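Local coordinates for putative uncharacterized protein (PDB 3R4V) that is a tubulin-like protein of a Pseudomonas phage, modelled here with guanosine-5'-diphosphate bound in its N-terminal part, at residues A[137-151]-A[197-211]. Residues are numbered along the deposited sequence; the frame is centred on the assembly and turned at random.
Sequences LEAIAVNKHLPIVVN and FTDKHNYLIPQVCEL
F197 turns its ring to P147, whose rigid ring presents CG to one face, offset toward the rim, in a CH-pi contact 3.7 Å from the centroid. T198 OG1 meets CD of P147 at 3.1 Å and shares a water with H145 O and D199 OD1. Past the turn H201-L204, P206 sets CG over the centre of the H145 imidazole, CH-pi again. With positive phi, H145 is C-prime of the Schellman motif closing helix 124-144. The small A141 methyl lets the Q207 backbone come close, Q207 CA to A141 CB 3.5 Å; Q207 OE1 bonds S271, and NE2 reaches E138 OE2 through water. V208 N donates to E138 OE1 at 2.8 Å, nearly straight (176°); the bend at chi2 (92°) brings the carboxylate there. V208 CG2 packs on L137 CB at 3.6 Å. Strands 148-154 and 208-214 then pair in parallel, C209 N giving to I148 O, V150 N to C209 O and L211 N to V150 O. L211 O takes N151 ND2 at 2.9 Å, while K171 holds N151 OD1. Backbone bonding thus joins the tubulin-like C-terminal region to the part holding GDP, and E138, accepting at both oxygens and so probably ionised, ties helix 124-144 to the start of strand 208-214.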
loop_
_atom_site.group_PDB
_atom_site.type_symbol
_atom_site.label_atom_id
_atom_site.label_comp_id
_atom_site.label_asym_id
_atom_site.label_seq_id
_atom_site.Cartn_x
_atom_site.Cartn_y
_atom_site.Cartn_z
ATOM N N LEU A 137 9.286 -0.759 -4.683
ATOM C CA LEU A 137 8.156 -0.700 -5.608
ATOM C C LEU A 137 8.580 -0.091 -6.948
ATOM O O LEU A 137 8.131 -0.518 -8.020
ATOM C CB LEU A 137 6.986 0.060 -4.990
ATOM C CG LEU A 137 6.433 -0.663 -3.756
ATOM C CD1 LEU A 137 5.341 0.191 -3.105
ATOM C CD2 LEU A 137 5.897 -2.077 -4.067
ATOM N N GLU A 138 9.485 0.876 -6.895
ATOM C CA GLU A 138 9.984 1.491 -8.129
ATOM C C GLU A 138 10.757 0.441 -8.929
ATOM O O GLU A 138 10.588 0.339 -10.153
ATOM C CB GLU A 138 10.855 2.736 -7.835
ATOM C CG GLU A 138 11.395 3.477 -9.081
ATOM C CD GLU A 138 10.478 4.595 -9.549
ATOM O OE1 GLU A 138 9.238 4.458 -9.414
ATOM O OE2 GLU A 138 10.987 5.630 -10.025
ATOM N N ALA A 139 11.600 -0.341 -8.249
ATOM C CA ALA A 139 12.400 -1.354 -8.937
ATOM C C ALA A 139 11.475 -2.379 -9.582
ATOM O O ALA A 139 11.692 -2.793 -10.719
ATOM C CB ALA A 139 13.382 -2.041 -7.979
ATOM N N ILE A 140 10.429 -2.767 -8.862
ATOM C CA ILE A 140 9.455 -3.705 -9.408
ATOM C C ILE A 140 8.748 -3.116 -10.633
ATOM O O ILE A 140 8.593 -3.801 -11.651
ATOM C CB ILE A 140 8.456 -4.177 -8.324
ATOM C CG1 ILE A 140 9.215 -5.013 -7.282
ATOM C CG2 ILE A 140 7.315 -4.969 -8.962
ATOM C CD1 ILE A 140 8.402 -5.399 -6.032
ATOM N N ALA A 141 8.329 -1.854 -10.549
ATOM C CA ALA A 141 7.684 -1.195 -11.683
ATOM C C ALA A 141 8.582 -1.291 -12.921
ATOM O O ALA A 141 8.127 -1.662 -14.010
ATOM C CB ALA A 141 7.368 0.249 -11.365
ATOM N N VAL A 142 9.859 -0.976 -12.742
ATOM C CA VAL A 142 10.834 -1.110 -13.834
ATOM C C VAL A 142 11.056 -2.556 -14.325
ATOM O O VAL A 142 10.986 -2.835 -15.526
ATOM C CB VAL A 142 12.184 -0.503 -13.424
ATOM C CG1 VAL A 142 13.228 -0.722 -14.527
ATOM C CG2 VAL A 142 12.002 0.956 -13.135
ATOM N N ASN A 143 11.344 -3.468 -13.404
ATOM C CA ASN A 143 11.642 -4.851 -13.769
ATOM C C ASN A 143 10.465 -5.543 -14.460
ATOM O O ASN A 143 10.662 -6.325 -15.382
ATOM C CB ASN A 143 12.058 -5.664 -12.537
ATOM C CG ASN A 143 13.419 -5.260 -11.997
ATOM O OD1 ASN A 143 14.103 -4.405 -12.563
ATOM N ND2 ASN A 143 13.807 -5.862 -10.878
ATOM N N LYS A 144 9.247 -5.243 -14.022
ATOM C CA LYS A 144 8.063 -5.901 -14.574
ATOM C C LYS A 144 7.426 -5.053 -15.670
ATOM O O LYS A 144 6.460 -5.472 -16.309
ATOM C CB LYS A 144 7.031 -6.162 -13.476
ATOM C CG LYS A 144 7.570 -6.874 -12.238
ATOM C CD LYS A 144 7.986 -8.282 -12.534
ATOM C CE LYS A 144 8.168 -9.085 -11.247
ATOM N NZ LYS A 144 8.855 -10.372 -11.512
ATOM N N HIS A 145 7.998 -3.879 -15.895
ATOM C CA HIS A 145 7.469 -2.912 -16.846
ATOM C C HIS A 145 5.968 -2.710 -16.637
ATOM O O HIS A 145 5.157 -3.003 -17.503
ATOM C CB HIS A 145 7.765 -3.347 -18.294
ATOM C CG HIS A 145 7.731 -2.207 -19.262
ATOM N ND1 HIS A 145 8.826 -1.402 -19.498
ATOM C CD2 HIS A 145 6.719 -1.697 -20.001
ATOM C CE1 HIS A 145 8.496 -0.462 -20.366
ATOM N NE2 HIS A 145 7.224 -0.621 -20.687
ATOM N N LEU A 146 5.599 -2.207 -15.464
ATOM C CA LEU A 146 4.198 -2.058 -15.133
ATOM C C LEU A 146 4.100 -0.931 -14.120
ATOM O O LEU A 146 4.957 -0.849 -13.245
ATOM C CB LEU A 146 3.718 -3.351 -14.474
ATOM C CG LEU A 146 2.290 -3.358 -13.970
ATOM C CD1 LEU A 146 1.374 -3.422 -15.179
ATOM C CD2 LEU A 146 2.021 -4.527 -13.006
ATOM N N PRO A 147 3.078 -0.067 -14.237
ATOM C CA PRO A 147 2.918 0.940 -13.175
ATOM C C PRO A 147 2.574 0.245 -11.872
ATOM O O PRO A 147 1.777 -0.696 -11.852
ATOM C CB PRO A 147 1.720 1.773 -13.638
ATOM C CG PRO A 147 1.642 1.507 -15.146
ATOM C CD PRO A 147 2.068 0.088 -15.297
ATOM N N ILE A 148 3.191 0.699 -10.789
ATOM C CA ILE A 148 2.830 0.190 -9.478
ATOM C C ILE A 148 2.105 1.309 -8.767
ATOM O O ILE A 148 2.706 2.307 -8.362
ATOM C CB ILE A 148 4.069 -0.283 -8.692
ATOM C CG1 ILE A 148 4.745 -1.464 -9.419
ATOM C CG2 ILE A 148 3.675 -0.615 -7.239
ATOM C CD1 ILE A 148 3.927 -2.766 -9.490
ATOM N N VAL A 149 0.785 1.166 -8.686
ATOM C CA VAL A 149 -0.102 2.277 -8.370
ATOM C C VAL A 149 -0.490 2.159 -6.919
ATOM O O VAL A 149 -1.067 1.163 -6.516
ATOM C CB VAL A 149 -1.372 2.186 -9.254
ATOM C CG1 VAL A 149 -2.379 3.244 -8.894
ATOM C CG2 VAL A 149 -0.983 2.307 -10.734
ATOM N N VAL A 150 -0.162 3.182 -6.141
ATOM C CA VAL A 150 -0.389 3.120 -4.706
ATOM C C VAL A 150 -1.098 4.354 -4.182
ATOM O O VAL A 150 -0.859 5.472 -4.620
ATOM C CB VAL A 150 0.934 2.932 -3.928
ATOM C CG1 VAL A 150 1.787 1.817 -4.572
ATOM C CG2 VAL A 150 1.712 4.222 -3.848
ATOM N N ASN A 151 -1.989 4.132 -3.227
ATOM C CA ASN A 151 -2.560 5.210 -2.453
ATOM C C ASN A 151 -1.686 5.298 -1.217
ATOM O O ASN A 151 -1.626 4.349 -0.419
ATOM C CB ASN A 151 -3.993 4.863 -2.069
ATOM C CG ASN A 151 -4.678 5.982 -1.309
ATOM O OD1 ASN A 151 -4.794 5.940 -0.082
ATOM N ND2 ASN A 151 -5.133 6.994 -2.034
ATOM N N PHE A 197 -1.787 1.261 -17.535
ATOM C CA PHE A 197 -1.859 2.199 -18.655
ATOM C C PHE A 197 -0.694 2.094 -19.641
ATOM O O PHE A 197 -0.834 2.480 -20.788
ATOM C CB PHE A 197 -2.061 3.645 -18.180
ATOM C CG PHE A 197 -0.991 4.139 -17.239
ATOM C CD1 PHE A 197 0.207 4.644 -17.734
ATOM C CD2 PHE A 197 -1.189 4.109 -15.860
ATOM C CE1 PHE A 197 1.204 5.099 -16.881
ATOM C CE2 PHE A 197 -0.204 4.574 -14.994
ATOM C CZ PHE A 197 0.991 5.072 -15.500
ATOM N N THR A 198 0.452 1.590 -19.197
ATOM C CA THR A 198 1.595 1.412 -20.107
ATOM C C THR A 198 1.397 0.286 -21.128
ATOM O O THR A 198 2.160 0.178 -22.088
ATOM C CB THR A 198 2.889 1.112 -19.341
ATOM O OG1 THR A 198 2.630 0.085 -18.386
ATOM C CG2 THR A 198 3.397 2.353 -18.610
ATOM N N ASP A 199 0.390 -0.557 -20.933
ATOM C CA ASP A 199 0.167 -1.663 -21.866
ATOM C C ASP A 199 -0.161 -1.131 -23.261
ATOM O O ASP A 199 0.344 -1.642 -24.265
ATOM C CB ASP A 199 -0.962 -2.578 -21.379
ATOM C CG ASP A 199 -0.486 -3.628 -20.391
ATOM O OD1 ASP A 199 0.702 -3.591 -20.009
ATOM O OD2 ASP A 199 -1.308 -4.482 -19.990
ATOM N N LYS A 200 -1.009 -0.106 -23.319
ATOM C CA LYS A 200 -1.419 0.476 -24.596
ATOM C C LYS A 200 -0.744 1.816 -24.893
ATOM O O LYS A 200 -0.715 2.260 -26.042
ATOM C CB LYS A 200 -2.940 0.625 -24.653
ATOM C CG LYS A 200 -3.680 -0.689 -24.490
ATOM C CD LYS A 200 -5.167 -0.530 -24.751
ATOM C CE LYS A 200 -5.854 -1.885 -24.828
ATOM N NZ LYS A 200 -7.305 -1.769 -25.167
ATOM N N HIS A 201 -0.219 2.463 -23.855
ATOM C CA HIS A 201 0.522 3.712 -24.017
ATOM C C HIS A 201 1.995 3.437 -23.765
ATOM O O HIS A 201 2.538 3.773 -22.710
ATOM C CB HIS A 201 -0.023 4.797 -23.085
ATOM C CG HIS A 201 -1.447 5.164 -23.367
ATOM N ND1 HIS A 201 -1.801 6.088 -24.328
ATOM C CD2 HIS A 201 -2.608 4.718 -22.830
ATOM C CE1 HIS A 201 -3.118 6.202 -24.364
ATOM N NE2 HIS A 201 -3.631 5.381 -23.466
ATOM N N ASN A 202 2.626 2.825 -24.760
ATOM C CA ASN A 202 3.996 2.332 -24.669
ATOM C C ASN A 202 5.060 3.417 -24.541
ATOM O O ASN A 202 6.204 3.128 -24.195
ATOM C CB ASN A 202 4.307 1.467 -25.891
ATOM C CG ASN A 202 3.935 2.149 -27.192
ATOM O OD1 ASN A 202 4.707 2.941 -27.734
ATOM N ND2 ASN A 202 2.743 1.850 -27.699
ATOM N N TYR A 203 4.689 4.658 -24.831
ATOM C CA TYR A 203 5.632 5.772 -24.750
ATOM C C TYR A 203 5.749 6.286 -23.301
ATOM O O TYR A 203 6.609 7.118 -22.997
ATOM C CB TYR A 203 5.195 6.904 -25.676
ATOM C CG TYR A 203 3.801 7.347 -25.361
ATOM C CD1 TYR A 203 3.571 8.394 -24.477
ATOM C CD2 TYR A 203 2.706 6.684 -25.905
ATOM C CE1 TYR A 203 2.288 8.784 -24.153
ATOM C CE2 TYR A 203 1.419 7.069 -25.595
ATOM C CZ TYR A 203 1.221 8.113 -24.711
ATOM O OH TYR A 203 -0.046 8.504 -24.387
ATOM N N LEU A 204 4.882 5.794 -22.413
ATOM C CA LEU A 204 4.936 6.162 -20.999
ATOM C C LEU A 204 5.877 5.245 -20.213
ATOM O O LEU A 204 6.127 4.110 -20.606
ATOM C CB LEU A 204 3.534 6.151 -20.377
ATOM C CG LEU A 204 2.580 7.220 -20.924
ATOM C CD1 LEU A 204 1.183 7.068 -20.341
ATOM C CD2 LEU A 204 3.122 8.625 -20.661
ATOM N N ILE A 205 6.390 5.757 -19.104
ATOM C CA ILE A 205 7.388 5.065 -18.302
ATOM C C ILE A 205 6.699 4.401 -17.121
ATOM O O ILE A 205 6.032 5.082 -16.360
ATOM C CB ILE A 205 8.387 6.086 -17.731
ATOM C CG1 ILE A 205 9.068 6.860 -18.866
ATOM C CG2 ILE A 205 9.396 5.401 -16.809
ATOM C CD1 ILE A 205 9.896 8.037 -18.395
ATOM N N PRO A 206 6.873 3.076 -16.952
ATOM C CA PRO A 206 6.313 2.428 -15.763
ATOM C C PRO A 206 7.127 2.790 -14.527
ATOM O O PRO A 206 8.358 2.727 -14.551
ATOM C CB PRO A 206 6.463 0.941 -16.075
ATOM C CG PRO A 206 7.646 0.866 -16.971
ATOM C CD PRO A 206 7.623 2.127 -17.798
ATOM N N GLN A 207 6.437 3.148 -13.449
ATOM C CA GLN A 207 7.111 3.604 -12.240
ATOM C C GLN A 207 6.076 3.606 -11.129
ATOM O O GLN A 207 4.906 3.312 -11.385
ATOM C CB GLN A 207 7.696 5.010 -12.464
ATOM C CG GLN A 207 6.668 6.052 -12.914
ATOM C CD GLN A 207 7.249 7.439 -13.280
ATOM O OE1 GLN A 207 6.492 8.364 -13.550
ATOM N NE2 GLN A 207 8.580 7.574 -13.298
ATOM N N VAL A 208 6.491 3.932 -9.907
ATOM C CA VAL A 208 5.526 4.083 -8.820
ATOM C C VAL A 208 4.645 5.298 -9.108
ATOM O O VAL A 208 5.152 6.389 -9.378
ATOM C CB VAL A 208 6.191 4.252 -7.456
ATOM C CG1 VAL A 208 5.124 4.504 -6.386
ATOM C CG2 VAL A 208 6.957 2.998 -7.093
ATOM N N CYS A 209 3.328 5.076 -9.076
ATOM C CA CYS A 209 2.340 6.110 -9.299
ATOM C C CYS A 209 1.464 6.218 -8.066
ATOM O O CYS A 209 1.354 5.262 -7.311
ATOM C CB CYS A 209 1.433 5.710 -10.459
ATOM S SG CYS A 209 2.290 5.605 -12.025
ATOM N N GLU A 210 0.821 7.368 -7.881
ATOM C CA GLU A 210 -0.165 7.499 -6.813
ATOM C C GLU A 210 -1.582 7.368 -7.336
ATOM O O GLU A 210 -1.899 7.821 -8.427
ATOM C CB GLU A 210 -0.077 8.851 -6.142
ATOM C CG GLU A 210 1.045 9.066 -5.149
ATOM C CD GLU A 210 0.917 10.445 -4.495
ATOM O OE1 GLU A 210 0.255 10.546 -3.438
ATOM O OE2 GLU A 210 1.437 11.442 -5.049
ATOM N N LEU A 211 -2.432 6.776 -6.514
ATOM C CA LEU A 211 -3.860 6.725 -6.749
ATOM C C LEU A 211 -4.497 7.767 -5.851
ATOM O O LEU A 211 -4.261 7.783 -4.642
ATOM C CB LEU A 211 -4.387 5.351 -6.361
ATOM C CG LEU A 211 -5.907 5.169 -6.331
ATOM C CD1 LEU A 211 -6.524 5.526 -7.686
ATOM C CD2 LEU A 211 -6.310 3.787 -5.905
HETATM O O HOH W 1 10.938 5.970 -12.908
HETATM O O HOH W 2 3.042 -2.280 -19.488
#